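Local coordinates for protein endonuclease and methylase LlaGI (Lactococcus lactis, PDB 5FFJ) that probably methylates adenine in its recognition sequence and cleaves DNA after ATP-driven translocation, as a single-chain Type ISP restriction-modification enzyme, at residues Asn630-Ser635 / Ser785-Ala790. Sequence-based numbering, arbitrary orientation.
Sequences NQNPVS and SYYIAA
The first turn of helix 633-646 faces the side of helix 783-797, with the CA atoms of Ser635 and Tyr787 8.7 Å apart. The motif is a helix N-cap: Asn632, right before the helix, accepts from the backbone N of Ser635. The contact packs this capped helix start, in the coupler region, against a helix of the N-6 DNA methylase region. The side chain of Asn632 has CG anti to its backbone N (chi1 176°), and its amide works in two directions. OD1 takes the Ser635 N-H in the carbonyl plane, and Ser635 OG adds a weak bond. Asn632 ND2 donates to Tyr786 OH at 3.1 Å, tip to tip, along a bent path (140° at the hydrogen). ND2 comes at the edge of the Tyr786 ring, in its plane, with amide and ring planes 71° apart. An alanine at Asn632 would remove both the cap and this link, and would probably loosen the helix start against Tyr786. Val634 splits its branches between the two tyrosines. Val634 CG2 packs against Tyr786 CE1 at 3.8 Å. The Tyr787 hydroxyl is hydrogen-bonded to His612, and its ring also meets Phe619. Helix 834-841 touches Pro633 and Tyr786 through Arg839. The other branch, Val634 CG1, lies 3.6 Å from Tyr787 OH.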
loop_
_atom_site.group_PDB
_atom_site.type_symbol
_atom_site.label_atom_id
_atom_site.label_comp_id
_atom_site.label_asym_id
_atom_site.label_seq_id
_atom_site.Cartn_x
_atom_site.Cartn_y
_atom_site.Cartn_z
ATOM N N ASN A 630 -29.506 12.520 -7.502
ATOM C CA ASN A 630 -30.725 12.960 -6.827
ATOM C C ASN A 630 -31.424 11.817 -6.088
ATOM O O ASN A 630 -32.041 12.027 -5.043
ATOM C CB ASN A 630 -31.695 13.594 -7.827
ATOM C CG ASN A 630 -31.040 14.666 -8.683
ATOM O OD1 ASN A 630 -31.306 14.766 -9.880
ATOM N ND2 ASN A 630 -30.171 15.464 -8.074
ATOM N N GLN A 631 -31.312 10.608 -6.630
ATOM C CA GLN A 631 -31.983 9.446 -6.057
ATOM C C GLN A 631 -31.296 8.955 -4.784
ATOM O O GLN A 631 -31.958 8.660 -3.789
ATOM C CB GLN A 631 -32.041 8.310 -7.082
ATOM N N ASN A 632 -29.969 8.873 -4.820
ATOM C CA ASN A 632 -29.198 8.260 -3.737
ATOM C C ASN A 632 -29.264 9.051 -2.426
ATOM O O ASN A 632 -29.285 10.282 -2.447
ATOM C CB ASN A 632 -27.735 8.100 -4.166
ATOM C CG ASN A 632 -26.857 7.559 -3.055
ATOM O OD1 ASN A 632 -26.325 8.315 -2.244
ATOM N ND2 ASN A 632 -26.701 6.243 -3.012
ATOM N N PRO A 633 -29.297 8.344 -1.279
ATOM C CA PRO A 633 -29.313 9.013 0.025
ATOM C C PRO A 633 -27.993 9.689 0.383
ATOM O O PRO A 633 -27.999 10.830 0.846
ATOM C CB PRO A 633 -29.604 7.866 0.994
ATOM C CG PRO A 633 -29.077 6.674 0.317
ATOM C CD PRO A 633 -29.425 6.884 -1.121
ATOM N N VAL A 634 -26.879 8.989 0.188
ATOM C CA VAL A 634 -25.567 9.542 0.507
ATOM C C VAL A 634 -25.279 10.751 -0.374
ATOM O O VAL A 634 -24.820 11.785 0.109
ATOM C CB VAL A 634 -24.449 8.499 0.329
ATOM C CG1 VAL A 634 -23.087 9.119 0.629
ATOM C CG2 VAL A 634 -24.700 7.294 1.228
ATOM N N SER A 635 -25.545 10.606 -1.669
ATOM C CA SER A 635 -25.448 11.719 -2.600
ATOM C C SER A 635 -26.257 12.890 -2.079
ATOM O O SER A 635 -25.714 13.964 -1.852
ATOM C CB SER A 635 -25.947 11.315 -3.985
ATOM O OG SER A 635 -25.157 10.275 -4.531
ATOM N N SER A 785 -16.246 3.403 -3.098
ATOM C CA SER A 785 -16.540 1.988 -3.271
ATOM C C SER A 785 -18.041 1.746 -3.149
ATOM O O SER A 785 -18.585 0.842 -3.782
ATOM C CB SER A 785 -15.778 1.149 -2.245
ATOM O OG SER A 785 -14.382 1.362 -2.356
ATOM N N TYR A 786 -18.706 2.564 -2.338
ATOM C CA TYR A 786 -20.151 2.461 -2.161
ATOM C C TYR A 786 -20.890 2.855 -3.438
ATOM O O TYR A 786 -21.722 2.097 -3.939
ATOM C CB TYR A 786 -20.611 3.337 -0.991
ATOM C CG TYR A 786 -22.107 3.565 -0.938
ATOM C CD1 TYR A 786 -22.699 4.599 -1.652
ATOM C CD2 TYR A 786 -22.926 2.752 -0.166
ATOM C CE1 TYR A 786 -24.061 4.811 -1.608
ATOM C CE2 TYR A 786 -24.292 2.961 -0.114
ATOM C CZ TYR A 786 -24.854 3.989 -0.837
ATOM O OH TYR A 786 -26.213 4.195 -0.785
ATOM N N TYR A 787 -20.590 4.049 -3.948
ATOM C CA TYR A 787 -21.200 4.551 -5.179
ATOM C C TYR A 787 -21.064 3.550 -6.319
ATOM O O TYR A 787 -22.056 3.117 -6.909
ATOM C CB TYR A 787 -20.555 5.876 -5.602
ATOM C CG TYR A 787 -20.902 7.080 -4.752
ATOM C CD1 TYR A 787 -22.068 7.124 -3.999
ATOM C CD2 TYR A 787 -20.061 8.185 -4.715
ATOM C CE1 TYR A 787 -22.381 8.232 -3.230
ATOM C CE2 TYR A 787 -20.364 9.294 -3.950
ATOM C CZ TYR A 787 -21.525 9.312 -3.210
ATOM O OH TYR A 787 -21.826 10.418 -2.448
ATOM N N ILE A 788 -19.821 3.197 -6.626
ATOM C CA ILE A 788 -19.517 2.254 -7.691
ATOM C C ILE A 788 -20.256 0.936 -7.493
ATOM O O ILE A 788 -20.760 0.350 -8.449
ATOM C CB ILE A 788 -17.999 1.999 -7.766
ATOM C CG1 ILE A 788 -17.287 3.276 -8.221
ATOM C CG2 ILE A 788 -17.680 0.844 -8.715
ATOM C CD1 ILE A 788 -15.789 3.233 -8.068
ATOM N N ALA A 789 -20.320 0.473 -6.249
ATOM C CA ALA A 789 -21.010 -0.772 -5.940
ATOM C C ALA A 789 -22.501 -0.656 -6.231
ATOM O O ALA A 789 -23.111 -1.586 -6.756
ATOM C CB ALA A 789 -20.786 -1.156 -4.490
ATOM N N ALA A 790 -23.083 0.488 -5.885
ATOM C CA ALA A 790 -24.497 0.733 -6.142
ATOM C C ALA A 790 -24.789 0.659 -7.636
ATOM O O ALA A 790 -25.611 -0.144 -8.073
ATOM C CB ALA A 790 -24.916 2.086 -5.586
#